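Aspartate aminotransferase (Thermotoga maritima, PDB 1O4S) transfers the amino group of L-aspartate to 2-oxoglutarate, giving oxaloacetate and L-glutamate, with pyridoxal 5'-phosphate as cofactor. Local coordinates at residues 311-316 against 329-334; 338-343 against 362-367; 113-118 against 142-147; 20-25 against 137-142; 165-170 against 200-205. One frame throughout, in Å; residues are numbered along the deposited sequence.

Interaction 1: residues 311-316 against 329-334; sequences ERLKKM and LFFKVR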
# COMPACT_ATOMS: atom_id res chain seq x y z
N GLU B 311 36.96 10.66 7.82
CA GLU B 311 38.28 10.93 8.40
C GLU B 311 38.63 9.88 9.45
O GLU B 311 39.72 9.34 9.45
CB GLU B 311 38.40 12.33 9.01
CG GLU B 311 39.72 12.50 9.79
CD GLU B 311 40.17 13.95 10.02
OE1 GLU B 311 41.32 14.13 10.54
OE2 GLU B 311 39.40 14.90 9.69
N ARG B 312 37.71 9.61 10.35
CA ARG B 312 37.96 8.71 11.45
C ARG B 312 38.33 7.28 11.00
O ARG B 312 39.30 6.70 11.50
CB ARG B 312 36.74 8.67 12.35
CG ARG B 312 37.00 8.09 13.68
CD ARG B 312 37.93 8.90 14.55
NE ARG B 312 37.30 8.95 15.86
CZ ARG B 312 37.33 7.98 16.77
NH1 ARG B 312 38.03 6.86 16.59
NH2 ARG B 312 36.67 8.16 17.90
N LEU B 313 37.60 6.76 10.02
CA LEU B 313 37.77 5.39 9.58
C LEU B 313 39.06 5.20 8.79
O LEU B 313 39.71 4.18 8.94
CB LEU B 313 36.57 4.91 8.76
CG LEU B 313 35.36 4.54 9.60
CD1 LEU B 313 34.14 4.29 8.72
CD2 LEU B 313 35.64 3.34 10.50
N LYS B 314 39.37 6.17 7.92
CA LYS B 314 40.66 6.27 7.23
C LYS B 314 41.84 6.10 8.21
O LYS B 314 42.71 5.24 8.02
CB LYS B 314 40.81 7.64 6.54
CG LYS B 314 40.15 7.78 5.16
CD LYS B 314 40.80 8.92 4.31
CE LYS B 314 42.17 8.52 3.69
NZ LYS B 314 42.80 9.54 2.77
N LYS B 315 41.81 6.93 9.25
CA LYS B 315 42.77 6.94 10.36
C LYS B 315 42.94 5.56 11.04
O LYS B 315 44.06 5.18 11.38
CB LYS B 315 42.32 8.02 11.36
CG LYS B 315 43.05 8.12 12.69
CD LYS B 315 42.65 9.46 13.39
CE LYS B 315 42.65 9.40 14.93
NZ LYS B 315 41.37 10.00 15.49
N MET B 316 41.85 4.83 11.21
CA MET B 316 41.87 3.48 11.80
C MET B 316 42.34 2.38 10.82
O MET B 316 42.41 1.19 11.18
CB MET B 316 40.45 3.11 12.27
CG MET B 316 39.88 3.97 13.39
SD MET B 316 38.02 3.80 13.60
CE MET B 316 37.96 2.02 13.48
N LEU B 329 27.87 4.24 5.05
CA LEU B 329 29.25 3.97 4.77
C LEU B 329 29.40 2.44 4.77
O LEU B 329 29.05 1.77 5.75
CB LEU B 329 30.14 4.67 5.80
CG LEU B 329 31.60 4.74 5.36
CD1 LEU B 329 32.27 6.03 5.79
CD2 LEU B 329 32.37 3.54 5.89
N PHE B 330 29.89 1.89 3.66
CA PHE B 330 29.98 0.45 3.48
C PHE B 330 31.46 0.02 3.56
O PHE B 330 32.20 0.12 2.57
CB PHE B 330 29.35 0.09 2.13
CG PHE B 330 28.85 -1.33 2.02
CD1 PHE B 330 29.26 -2.15 0.99
CD2 PHE B 330 27.91 -1.82 2.92
CE1 PHE B 330 28.79 -3.43 0.89
CE2 PHE B 330 27.42 -3.09 2.82
CZ PHE B 330 27.86 -3.90 1.81
N PHE B 331 31.91 -0.44 4.72
CA PHE B 331 33.34 -0.72 4.86
C PHE B 331 33.68 -2.21 4.90
O PHE B 331 32.81 -3.04 5.07
CB PHE B 331 33.99 0.07 6.01
CG PHE B 331 33.53 -0.30 7.41
CD1 PHE B 331 32.49 0.39 8.04
CD2 PHE B 331 34.23 -1.25 8.15
CE1 PHE B 331 32.12 0.10 9.37
CE2 PHE B 331 33.86 -1.56 9.48
CZ PHE B 331 32.81 -0.88 10.09
N LYS B 332 34.97 -2.50 4.70
CA LYS B 332 35.47 -3.86 4.55
C LYS B 332 35.87 -4.42 5.91
O LYS B 332 36.55 -3.75 6.70
CB LYS B 332 36.66 -3.84 3.59
CG LYS B 332 37.17 -5.21 3.12
CD LYS B 332 36.63 -5.64 1.75
CE LYS B 332 37.09 -7.07 1.40
NZ LYS B 332 36.18 -8.12 1.98
N VAL B 333 35.40 -5.62 6.19
CA VAL B 333 35.74 -6.33 7.42
C VAL B 333 36.48 -7.63 7.09
O VAL B 333 36.32 -8.19 6.00
CB VAL B 333 34.46 -6.61 8.29
CG1 VAL B 333 33.85 -5.30 8.79
CG2 VAL B 333 33.42 -7.45 7.54
N ARG B 334 37.32 -8.10 8.01
CA ARG B 334 37.96 -9.39 7.86
C ARG B 334 36.95 -10.48 8.24
O ARG B 334 36.09 -10.26 9.09
CB ARG B 334 39.22 -9.50 8.73
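Leu-313 packs the last turns of helix 296-315 against strand 328-332, an edge strand of the small four-stranded sheet in this pyridoxal-phosphate-dependent aminotransferase. Arg-312, just before it, faces elsewhere, its guanidinium paired by salt bridges to Asp-380 and Glu-383 of helix 372-386. Leu-313 then turns inward to the strand. Its CG lies anti to the carbonyl carbon (chi1 -78°), and the methyl CD1 is the atom that does the touching, meeting both Leu-329 and Phe-331. Phe-320 and Leu-379 also touch Leu-313, and Val-309 and Val-310 touch Leu-329. One turn on, Met-316 leaves the helix; its N still bonds to Arg-312 O, and its side chain goes to Ile-382 and Leu-386 of helix 372-386. No hydrogen bond links the two segments, and the join is apolar and buried. Leu-313 CD1 approaches the Phe-331 ring obliquely, 4.3 Å from Phe-331 CD1. Against Leu-329 the two leucines meet tip to tip and tightly, Leu-313 CD1 lying 3.4 Å from Leu-329 CD2.

Interaction 2: residues 338-343 against 362-367; sequences VKFCER and GFVRLS. With SO4 (sulfate ion), chain K.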
# COMPACT_ATOMS: atom_id res chain seq x y z
N VAL B 338 28.45 -11.19 9.02
CA VAL B 338 27.40 -11.51 9.99
C VAL B 338 27.99 -11.71 11.37
O VAL B 338 27.49 -11.15 12.34
CB VAL B 338 26.61 -12.78 9.63
CG1 VAL B 338 25.58 -13.09 10.72
CG2 VAL B 338 25.94 -12.64 8.28
N LYS B 339 29.05 -12.50 11.47
CA LYS B 339 29.71 -12.72 12.75
C LYS B 339 30.36 -11.43 13.26
O LYS B 339 30.33 -11.16 14.45
CB LYS B 339 30.75 -13.84 12.67
CG LYS B 339 30.18 -15.22 12.26
CD LYS B 339 31.30 -16.33 12.35
CE LYS B 339 30.92 -17.68 11.70
NZ LYS B 339 32.01 -18.73 11.91
N PHE B 340 30.96 -10.66 12.36
CA PHE B 340 31.52 -9.36 12.73
C PHE B 340 30.48 -8.51 13.48
O PHE B 340 30.78 -7.92 14.51
CB PHE B 340 32.02 -8.59 11.49
CG PHE B 340 32.73 -7.28 11.82
CD1 PHE B 340 34.11 -7.21 11.81
CD2 PHE B 340 32.00 -6.13 12.12
CE1 PHE B 340 34.79 -6.02 12.11
CE2 PHE B 340 32.66 -4.92 12.43
CZ PHE B 340 34.05 -4.86 12.41
N CYS B 341 29.26 -8.48 12.96
CA CYS B 341 28.21 -7.63 13.51
C CYS B 341 27.62 -8.20 14.79
O CYS B 341 27.21 -7.43 15.67
CB CYS B 341 27.10 -7.44 12.49
SG CYS B 341 27.63 -6.44 11.09
N GLU B 342 27.56 -9.54 14.88
CA GLU B 342 27.05 -10.22 16.07
C GLU B 342 27.96 -9.93 17.27
O GLU B 342 27.48 -9.64 18.36
CB GLU B 342 26.96 -11.75 15.84
CG GLU B 342 25.73 -12.19 15.03
CD GLU B 342 25.67 -13.70 14.75
OE1 GLU B 342 26.63 -14.44 15.08
OE2 GLU B 342 24.63 -14.15 14.19
N ARG B 343 29.26 -9.98 17.03
CA ARG B 343 30.26 -9.84 18.07
C ARG B 343 30.41 -8.40 18.51
O ARG B 343 30.56 -8.13 19.68
CB ARG B 343 31.60 -10.34 17.55
CG ARG B 343 31.63 -11.84 17.30
CD ARG B 343 32.91 -12.37 16.66
NE ARG B 343 32.65 -13.69 16.07
CZ ARG B 343 32.96 -14.87 16.62
NH1 ARG B 343 33.61 -14.96 17.79
NH2 ARG B 343 32.64 -15.99 15.97
N GLY B 362 31.58 -9.76 3.43
CA GLY B 362 32.86 -9.18 3.77
C GLY B 362 32.84 -7.67 3.92
O GLY B 362 33.89 -7.03 3.93
N PHE B 363 31.64 -7.11 4.03
CA PHE B 363 31.44 -5.68 4.22
C PHE B 363 30.41 -5.49 5.31
O PHE B 363 29.66 -6.40 5.65
CB PHE B 363 30.94 -5.02 2.94
CG PHE B 363 32.00 -4.82 1.89
CD1 PHE B 363 32.28 -5.82 0.95
CD2 PHE B 363 32.71 -3.62 1.82
CE1 PHE B 363 33.26 -5.64 -0.04
CE2 PHE B 363 33.69 -3.42 0.84
CZ PHE B 363 33.98 -4.43 -0.09
N VAL B 364 30.36 -4.29 5.85
CA VAL B 364 29.36 -3.91 6.86
C VAL B 364 28.85 -2.49 6.52
O VAL B 364 29.59 -1.69 5.94
CB VAL B 364 30.02 -4.12 8.25
CG1 VAL B 364 29.81 -3.03 9.18
CG2 VAL B 364 29.64 -5.48 8.85
N ARG B 365 27.56 -2.20 6.80
CA ARG B 365 26.97 -0.88 6.57
C ARG B 365 26.76 -0.15 7.88
O ARG B 365 26.11 -0.65 8.78
CB ARG B 365 25.62 -0.97 5.85
CG ARG B 365 25.14 0.35 5.34
CD ARG B 365 23.73 0.35 4.87
NE ARG B 365 22.78 0.36 5.96
CZ ARG B 365 21.47 0.33 5.78
NH1 ARG B 365 20.98 0.30 4.55
NH2 ARG B 365 20.65 0.34 6.83
N LEU B 366 27.35 1.04 7.94
CA LEU B 366 27.21 1.97 9.05
C LEU B 366 26.34 3.17 8.60
O LEU B 366 26.54 3.78 7.55
CB LEU B 366 28.62 2.37 9.54
CG LEU B 366 28.75 3.41 10.65
CD1 LEU B 366 30.11 3.33 11.29
CD2 LEU B 366 28.49 4.85 10.13
N SER B 367 25.33 3.49 9.39
CA SER B 367 24.51 4.66 9.12
C SER B 367 24.98 5.77 9.99
O SER B 367 25.29 5.55 11.18
CB SER B 367 23.02 4.40 9.43
OG SER B 367 22.58 3.31 8.66
S SO4 K . 17.38 -0.11 5.08
O1 SO4 K . 18.16 0.83 4.26
O2 SO4 K . 17.55 -1.44 4.48
O3 SO4 K . 17.72 -0.13 6.52
O4 SO4 K . 15.99 0.33 5.02
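Val-364 of the small-domain strand 363-367 faces helix 337-348 and meets Cys-341 and Phe-340 through a single methyl. Val-364 CG2 lies 4.1 Å from Phe-340 CD2, approaching the ring obliquely. The gap from Val-364 CG2 to Cys-341 SG reads 3.2 Å, very short for sulfur and carbon; as chi1 of Val-364 (135°) is far from staggered, the exact place of that methyl is doubtful. The next residue, Arg-365, sends its side chain the other way. From a CB that points away from the helix, CG runs anti to the backbone N and CD follows extended; the chain then bends at chi3 (76°), which carries NE and the guanidinium on to the anion. At the tip, the sulfate sits at the guanidinium edge, in its plane. Arg-365 NH1 donates to sulfate O1 at 2.9 Å, and Arg-365 NH2 to sulfate O3 at 3.0 Å in a nearly straight bond (168°). NH1 is also bonded to Asn-185 OD1, while Asn-185 ND2 holds the same sulfate. A methionine in place of Arg-365 would probably leave the sulfate without its two charged donors and Asn-185 OD1 without its mate. Arg-365 probably binds L-aspartate, as in related enzymes, so this two-pronged grip, with an ion probably from the crystallisation liquor, is consistent with a site that takes a substrate carboxylate.

Interaction 3: residues 113-118 against 142-147; sequences ALFNAF and IILAGG
Phe-118, on helix 109-121, and Ala-145, at the end of helix 138-144, bring the two backbones to 6.0 Å between their CA atoms. There the second helix stops in a Schellman motif. Gly-146 takes positive phi (92°), a value at which a CB would run into the carbonyl O of Ala-145, and the amides of Gly-146 and Gly-147 bond back to Ile-143 O and Ile-142 O. Ala-145 CB rests 3.8 Å from Phe-118 CB, the small methyl letting the chains come this near. Further out along the side chain, the Phe-118 ring turns a face to Ile-142: Ile-142 CG1 stands 3.5 Å from the ring centroid and 8° off the normal, a CH-pi contact that touches all six ring carbons almost equally. CD1 of the same isoleucine reaches on toward CZ. Phe-115, with its CG anti to the backbone N (chi1 179°), swings its ring across so that the edge, at Phe-115 CE2, meets Leu-144 CB at 4.0 Å. Thr-275 and Ile-271 of the second subunit pack on Phe-115 and Leu-144. The contact lies in the alpha/beta large domain of this aminotransferase, where helix 138-144 makes the beta-alpha-beta crossover between parallel strands 127-132 and 148-153.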
# COMPACT_ATOMS: atom_id res chain seq x y z
N ALA B 113 6.08 2.99 -5.07
CA ALA B 113 6.34 3.41 -6.44
C ALA B 113 7.14 2.35 -7.15
O ALA B 113 6.83 2.01 -8.31
CB ALA B 113 7.03 4.71 -6.49
N LEU B 114 8.14 1.79 -6.47
CA LEU B 114 8.96 0.72 -7.04
C LEU B 114 8.10 -0.52 -7.33
O LEU B 114 8.12 -1.05 -8.41
CB LEU B 114 10.12 0.39 -6.09
CG LEU B 114 11.25 1.45 -5.97
CD1 LEU B 114 11.97 1.53 -4.57
CD2 LEU B 114 12.32 1.24 -7.11
N PHE B 115 7.33 -0.97 -6.35
CA PHE B 115 6.51 -2.15 -6.53
C PHE B 115 5.53 -1.99 -7.70
O PHE B 115 5.39 -2.90 -8.54
CB PHE B 115 5.75 -2.46 -5.24
CG PHE B 115 4.86 -3.65 -5.36
CD1 PHE B 115 3.49 -3.52 -5.30
CD2 PHE B 115 5.40 -4.91 -5.54
CE1 PHE B 115 2.65 -4.63 -5.44
CE2 PHE B 115 4.56 -6.02 -5.70
CZ PHE B 115 3.18 -5.87 -5.62
N ASN B 116 4.87 -0.84 -7.75
CA ASN B 116 3.94 -0.51 -8.83
C ASN B 116 4.60 -0.53 -10.21
O ASN B 116 3.98 -0.97 -11.17
CB ASN B 116 3.27 0.85 -8.65
CG ASN B 116 2.28 0.90 -7.50
OD1 ASN B 116 1.89 -0.11 -6.89
ND2 ASN B 116 1.84 2.12 -7.20
N ALA B 117 5.85 -0.06 -10.30
CA ALA B 117 6.64 -0.11 -11.55
C ALA B 117 6.85 -1.54 -12.03
O ALA B 117 6.63 -1.87 -13.22
CB ALA B 117 8.00 0.61 -11.36
N PHE B 118 7.28 -2.40 -11.11
CA PHE B 118 7.50 -3.79 -11.45
C PHE B 118 6.20 -4.47 -11.86
O PHE B 118 6.17 -5.21 -12.81
CB PHE B 118 8.16 -4.50 -10.28
CG PHE B 118 9.54 -3.97 -9.96
CD1 PHE B 118 10.47 -3.73 -10.97
CD2 PHE B 118 9.92 -3.74 -8.64
CE1 PHE B 118 11.74 -3.26 -10.66
CE2 PHE B 118 11.19 -3.30 -8.32
CZ PHE B 118 12.09 -3.04 -9.33
N ILE B 142 10.48 -7.60 -7.12
CA ILE B 142 10.53 -8.16 -8.47
C ILE B 142 10.00 -9.58 -8.44
O ILE B 142 9.23 -9.94 -9.33
CB ILE B 142 11.97 -8.11 -9.05
CG1 ILE B 142 12.39 -6.65 -9.24
CG2 ILE B 142 12.06 -8.92 -10.34
CD1 ILE B 142 13.90 -6.45 -9.14
N ILE B 143 10.40 -10.36 -7.42
CA ILE B 143 9.84 -11.70 -7.21
C ILE B 143 8.31 -11.68 -7.09
O ILE B 143 7.64 -12.43 -7.76
CB ILE B 143 10.43 -12.40 -5.92
CG1 ILE B 143 11.92 -12.76 -6.05
CG2 ILE B 143 9.63 -13.65 -5.62
CD1 ILE B 143 12.34 -13.05 -7.41
N LEU B 144 7.78 -10.81 -6.22
CA LEU B 144 6.34 -10.71 -6.03
C LEU B 144 5.60 -10.34 -7.31
O LEU B 144 4.48 -10.81 -7.54
CB LEU B 144 6.02 -9.68 -4.95
CG LEU B 144 6.36 -10.09 -3.54
CD1 LEU B 144 6.01 -8.89 -2.68
CD2 LEU B 144 5.62 -11.34 -3.11
N ALA B 145 6.25 -9.54 -8.16
CA ALA B 145 5.70 -9.17 -9.46
C ALA B 145 5.85 -10.23 -10.56
O ALA B 145 5.39 -10.00 -11.65
CB ALA B 145 6.28 -7.82 -9.92
N GLY B 146 6.46 -11.37 -10.29
CA GLY B 146 6.58 -12.42 -11.27
C GLY B 146 7.84 -12.37 -12.12
O GLY B 146 8.01 -13.18 -13.02
N GLY B 147 8.71 -11.41 -11.86
CA GLY B 147 9.93 -11.25 -12.65
C GLY B 147 11.06 -12.08 -12.11
O GLY B 147 10.94 -12.72 -11.06

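Interaction 4: residues 20-25 against 137-142; sequences EIPISK and SYIPQI
Pro-140 presents its ring to the notch between Ile-21 and Pro-22, in the loop that links helices 16-19 and 27-38. The bump is Pro-140 CG: it lies 4.1 Å from Ile-21 CG2 and the same distance from Pro-22 CD, resting against the shallow hollow between them, and each loop residue crosses the ring at about a right angle. Ile-21 CG2 also touches Pro-140 CB. With CG2 anti to the backbone N, that methyl lies on Pro-140, while the longer CG1-CD1 branch of Ile-21 runs on along the helix to Leu-144. The backbones are nearest here, 5.3 Å between the CA atoms of Ile-21 and Pro-140. Pro-22 in turn pushes its own ring toward the helix, Pro-22 CG resting 4.0 Å from Ile-139 CG2, over the step from Ile-139 to Pro-140. His-274 of the second subunit packs on both Ile-21 and Pro-140, placing the seam at the dimer interface. Next to Ile-139 stands Tyr-138 of the cofactor pocket, touching the pyridoxal phosphate and bonded to Asp-213. A proline in the first turn of a helix breaks no helical bond, and across these two segments the join is apolar, with no hydrogen bond.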
# COMPACT_ATOMS: atom_id res chain seq x y z
N GLU B 20 9.95 -17.99 -2.18
CA GLU B 20 10.93 -17.47 -3.14
C GLU B 20 11.56 -16.15 -2.70
O GLU B 20 12.58 -15.76 -3.26
CB GLU B 20 10.32 -17.33 -4.55
CG GLU B 20 10.10 -18.68 -5.24
CD GLU B 20 9.07 -18.67 -6.38
OE1 GLU B 20 8.68 -19.79 -6.80
OE2 GLU B 20 8.66 -17.58 -6.88
N ILE B 21 10.97 -15.47 -1.71
CA ILE B 21 11.53 -14.21 -1.21
C ILE B 21 12.73 -14.53 -0.33
O ILE B 21 12.62 -15.34 0.57
CB ILE B 21 10.50 -13.41 -0.39
CG1 ILE B 21 9.47 -12.78 -1.31
CG2 ILE B 21 11.20 -12.30 0.41
CD1 ILE B 21 8.28 -12.23 -0.57
N PRO B 22 13.87 -13.86 -0.56
CA PRO B 22 15.06 -14.13 0.27
C PRO B 22 14.80 -13.90 1.78
O PRO B 22 14.03 -13.01 2.17
CB PRO B 22 16.13 -13.17 -0.30
CG PRO B 22 15.42 -12.22 -1.21
CD PRO B 22 14.12 -12.84 -1.60
N ILE B 23 15.44 -14.73 2.61
CA ILE B 23 15.31 -14.66 4.08
C ILE B 23 16.06 -13.40 4.58
O ILE B 23 17.10 -13.00 4.02
CB ILE B 23 15.86 -15.98 4.81
CG1 ILE B 23 15.25 -17.27 4.22
CG2 ILE B 23 15.58 -15.93 6.33
CD1 ILE B 23 15.95 -18.59 4.69
N SER B 24 15.50 -12.78 5.61
CA SER B 24 16.18 -11.72 6.35
C SER B 24 17.50 -12.19 7.00
O SER B 24 17.48 -13.16 7.77
CB SER B 24 15.27 -11.19 7.44
OG SER B 24 15.78 -9.99 7.95
N LYS B 25 18.61 -11.51 6.69
CA LYS B 25 19.89 -11.69 7.42
C LYS B 25 19.99 -10.73 8.61
O LYS B 25 20.98 -10.74 9.35
CB LYS B 25 21.12 -11.47 6.51
CG LYS B 25 21.50 -12.64 5.60
CD LYS B 25 21.02 -12.42 4.15
CE LYS B 25 21.57 -13.50 3.16
NZ LYS B 25 22.96 -13.98 3.48
N SER B 137 15.00 -4.57 -0.63
CA SER B 137 13.59 -4.74 -0.98
C SER B 137 13.33 -4.96 -2.45
O SER B 137 12.27 -5.45 -2.85
CB SER B 137 12.76 -3.53 -0.47
OG SER B 137 12.15 -3.83 0.79
N TYR B 138 14.29 -4.59 -3.29
CA TYR B 138 14.10 -4.65 -4.72
C TYR B 138 13.77 -6.06 -5.22
O TYR B 138 12.85 -6.27 -6.05
CB TYR B 138 15.36 -4.15 -5.43
CG TYR B 138 15.72 -2.69 -5.27
CD1 TYR B 138 14.75 -1.68 -5.27
CD2 TYR B 138 17.06 -2.30 -5.18
CE1 TYR B 138 15.11 -0.36 -5.17
CE2 TYR B 138 17.43 -0.99 -5.07
CZ TYR B 138 16.46 -0.01 -5.08
OH TYR B 138 16.85 1.31 -4.99
N ILE B 139 14.56 -7.03 -4.77
CA ILE B 139 14.45 -8.38 -5.24
C ILE B 139 13.12 -9.00 -4.77
O ILE B 139 12.40 -9.56 -5.58
CB ILE B 139 15.73 -9.20 -4.83
CG1 ILE B 139 16.89 -8.74 -5.73
CG2 ILE B 139 15.49 -10.71 -4.95
CD1 ILE B 139 18.27 -9.31 -5.38
N PRO B 140 12.80 -8.90 -3.48
CA PRO B 140 11.46 -9.28 -3.03
C PRO B 140 10.36 -8.72 -3.94
O PRO B 140 9.50 -9.50 -4.32
CB PRO B 140 11.41 -8.70 -1.63
CG PRO B 140 12.85 -8.94 -1.15
CD PRO B 140 13.65 -8.51 -2.34
N GLN B 141 10.44 -7.45 -4.33
CA GLN B 141 9.39 -6.81 -5.13
C GLN B 141 9.32 -7.40 -6.53
O GLN B 141 8.22 -7.70 -7.05
CB GLN B 141 9.61 -5.30 -5.22
CG GLN B 141 9.41 -4.56 -3.91
CD GLN B 141 9.65 -3.07 -4.04
OE1 GLN B 141 10.36 -2.64 -4.95
NE2 GLN B 141 9.07 -2.29 -3.15
N ILE B 142 10.48 -7.60 -7.12
CA ILE B 142 10.53 -8.16 -8.47
C ILE B 142 10.00 -9.58 -8.44
O ILE B 142 9.23 -9.94 -9.33
CB ILE B 142 11.97 -8.11 -9.05
CG1 ILE B 142 12.39 -6.65 -9.24
CG2 ILE B 142 12.06 -8.92 -10.34
CD1 ILE B 142 13.90 -6.45 -9.14

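Interaction 5: residues 165-170 against 200-205; sequences EEVEGL and VRLAKK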
# COMPACT_ATOMS: atom_id res chain seq x y z
N GLU B 165 29.66 -1.69 -20.32
CA GLU B 165 30.17 -2.69 -21.22
C GLU B 165 29.57 -4.06 -20.82
O GLU B 165 28.91 -4.71 -21.62
CB GLU B 165 31.72 -2.65 -21.15
CG GLU B 165 32.36 -1.21 -21.18
CD GLU B 165 32.33 -0.37 -19.85
OE1 GLU B 165 32.62 -0.88 -18.74
OE2 GLU B 165 32.07 0.85 -19.91
N GLU B 166 29.75 -4.42 -19.55
CA GLU B 166 29.25 -5.67 -18.94
C GLU B 166 27.74 -5.76 -18.86
O GLU B 166 27.19 -6.86 -18.81
CB GLU B 166 29.89 -5.82 -17.54
CG GLU B 166 29.20 -6.73 -16.51
CD GLU B 166 30.08 -6.98 -15.27
OE1 GLU B 166 31.30 -7.20 -15.45
OE2 GLU B 166 29.57 -6.95 -14.13
N VAL B 167 27.05 -4.62 -18.83
CA VAL B 167 25.59 -4.60 -18.79
C VAL B 167 25.01 -4.98 -20.16
O VAL B 167 24.05 -5.75 -20.23
CB VAL B 167 25.03 -3.22 -18.34
CG1 VAL B 167 23.54 -3.09 -18.63
CG2 VAL B 167 25.30 -2.99 -16.85
N GLU B 168 25.59 -4.45 -21.23
CA GLU B 168 25.12 -4.77 -22.57
C GLU B 168 25.35 -6.24 -22.85
O GLU B 168 24.55 -6.90 -23.52
CB GLU B 168 25.82 -3.93 -23.64
CG GLU B 168 25.18 -4.13 -25.02
CD GLU B 168 25.75 -3.23 -26.10
OE1 GLU B 168 25.26 -3.34 -27.25
OE2 GLU B 168 26.67 -2.43 -25.82
N GLY B 169 26.47 -6.74 -22.32
CA GLY B 169 26.87 -8.12 -22.46
C GLY B 169 25.84 -9.08 -21.92
O GLY B 169 25.71 -10.18 -22.46
N LEU B 170 25.11 -8.66 -20.88
CA LEU B 170 24.10 -9.49 -20.20
C LEU B 170 22.69 -9.35 -20.72
O LEU B 170 21.84 -10.15 -20.36
CB LEU B 170 24.05 -9.19 -18.69
CG LEU B 170 25.31 -9.43 -17.85
CD1 LEU B 170 25.01 -9.11 -16.39
CD2 LEU B 170 25.85 -10.87 -18.01
N VAL B 200 21.18 5.12 -21.04
CA VAL B 200 20.07 5.72 -21.76
C VAL B 200 20.15 5.41 -23.28
O VAL B 200 19.12 5.25 -23.93
CB VAL B 200 20.03 7.26 -21.53
CG1 VAL B 200 19.23 8.00 -22.61
CG2 VAL B 200 19.51 7.57 -20.18
N ARG B 201 21.36 5.33 -23.82
CA ARG B 201 21.57 4.90 -25.20
C ARG B 201 21.18 3.44 -25.35
O ARG B 201 20.43 3.09 -26.26
CB ARG B 201 23.04 5.07 -25.65
CG ARG B 201 23.41 6.47 -26.10
CD ARG B 201 24.77 6.57 -26.84
NE ARG B 201 25.94 6.38 -25.96
CZ ARG B 201 26.46 7.32 -25.14
NH1 ARG B 201 25.94 8.55 -25.09
NH2 ARG B 201 27.51 7.02 -24.37
N LEU B 202 21.69 2.59 -24.47
CA LEU B 202 21.36 1.16 -24.47
C LEU B 202 19.87 0.87 -24.40
O LEU B 202 19.41 -0.08 -25.03
CB LEU B 202 21.98 0.44 -23.28
CG LEU B 202 23.34 -0.24 -23.36
CD1 LEU B 202 23.55 -1.06 -22.08
CD2 LEU B 202 23.45 -1.12 -24.61
N ALA B 203 19.13 1.68 -23.63
CA ALA B 203 17.69 1.49 -23.43
C ALA B 203 16.87 1.75 -24.71
O ALA B 203 15.89 1.06 -24.97
CB ALA B 203 17.19 2.37 -22.27
N LYS B 204 17.26 2.77 -25.46
CA LYS B 204 16.64 3.10 -26.76
C LYS B 204 16.89 1.97 -27.78
O LYS B 204 15.96 1.47 -28.42
CB LYS B 204 17.18 4.46 -27.28
CG LYS B 204 16.88 4.78 -28.78
CD LYS B 204 15.91 5.97 -29.00
CE LYS B 204 16.63 7.33 -29.21
NZ LYS B 204 17.21 7.47 -30.59
N LYS B 205 18.16 1.59 -27.89
CA LYS B 205 18.66 0.54 -28.80
C LYS B 205 18.09 -0.86 -28.52
O LYS B 205 17.57 -1.52 -29.42
CB LYS B 205 20.20 0.51 -28.66
CG LYS B 205 20.99 -0.55 -29.41
CD LYS B 205 22.48 -0.15 -29.34
CE LYS B 205 23.46 -1.34 -29.38
NZ LYS B 205 23.86 -1.70 -30.75
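Glu-168 stretches over Leu-202 because its chain is extended throughout, with CG anti to the backbone N (chi1 -172°). Leu-202 has a chi1 of -92°, well off the usual staggered value, and presents both methyls to the opposing helix. These are two consecutive helices of the alpha/beta large domain, 164-170 and 193-206, lying side by side and nearly parallel: the axes of the short segments run at 18° to each other, 11.2 Å apart at closest. Leu-202 CD2 lies against the glutamate stem, 3.5 Å from Glu-168 CG and equally near Glu-168 CD, so an apolar methyl covers the root of the carboxylate. Leu-202 CD1 goes deeper, to 4.0 Å from Val-167 CG1. Leu-171 and Phe-208 also touch Leu-202 from the adjoining loops. Toward the surface, Lys-205 crosses Glu-168 at about a right angle. The charges are opposite but do not form a salt bridge, with Lys-205 NZ 4.1 Å from Glu-168 OE1. Replacing Glu-168 by an alanine would probably uncover the side of Leu-202 CD2 on which the CG and carboxylate lay, and leave Lys-205 without the nearby negative charge. What Glu-168 OE1 meets more closely is the methylene beside that amine, Lys-205 CE, at 3.4 Å.

From the N terminus, interaction 4 comes first, closing a long loop by returning helix 138-144 to segment 20-25. Inside that span interaction 3 opens at 113-118 and closes at 142-147, just after interaction 4, so the two cross instead of nesting. They share Ile-142, and Gln-141 packs on Leu-114 and Phe-118 between them; both also touch the second subunit. Interaction 5 follows in series, joining two later helices of the same large domain. Interactions 1 and 2 then close one after the other near the C-terminal end, on neighbouring strands 328-332 and 363-367, where the Phe-331 and Val-364 backbones are probably hydrogen-bonded. About 5 Å separates the nearest atoms of interactions 2 and 4.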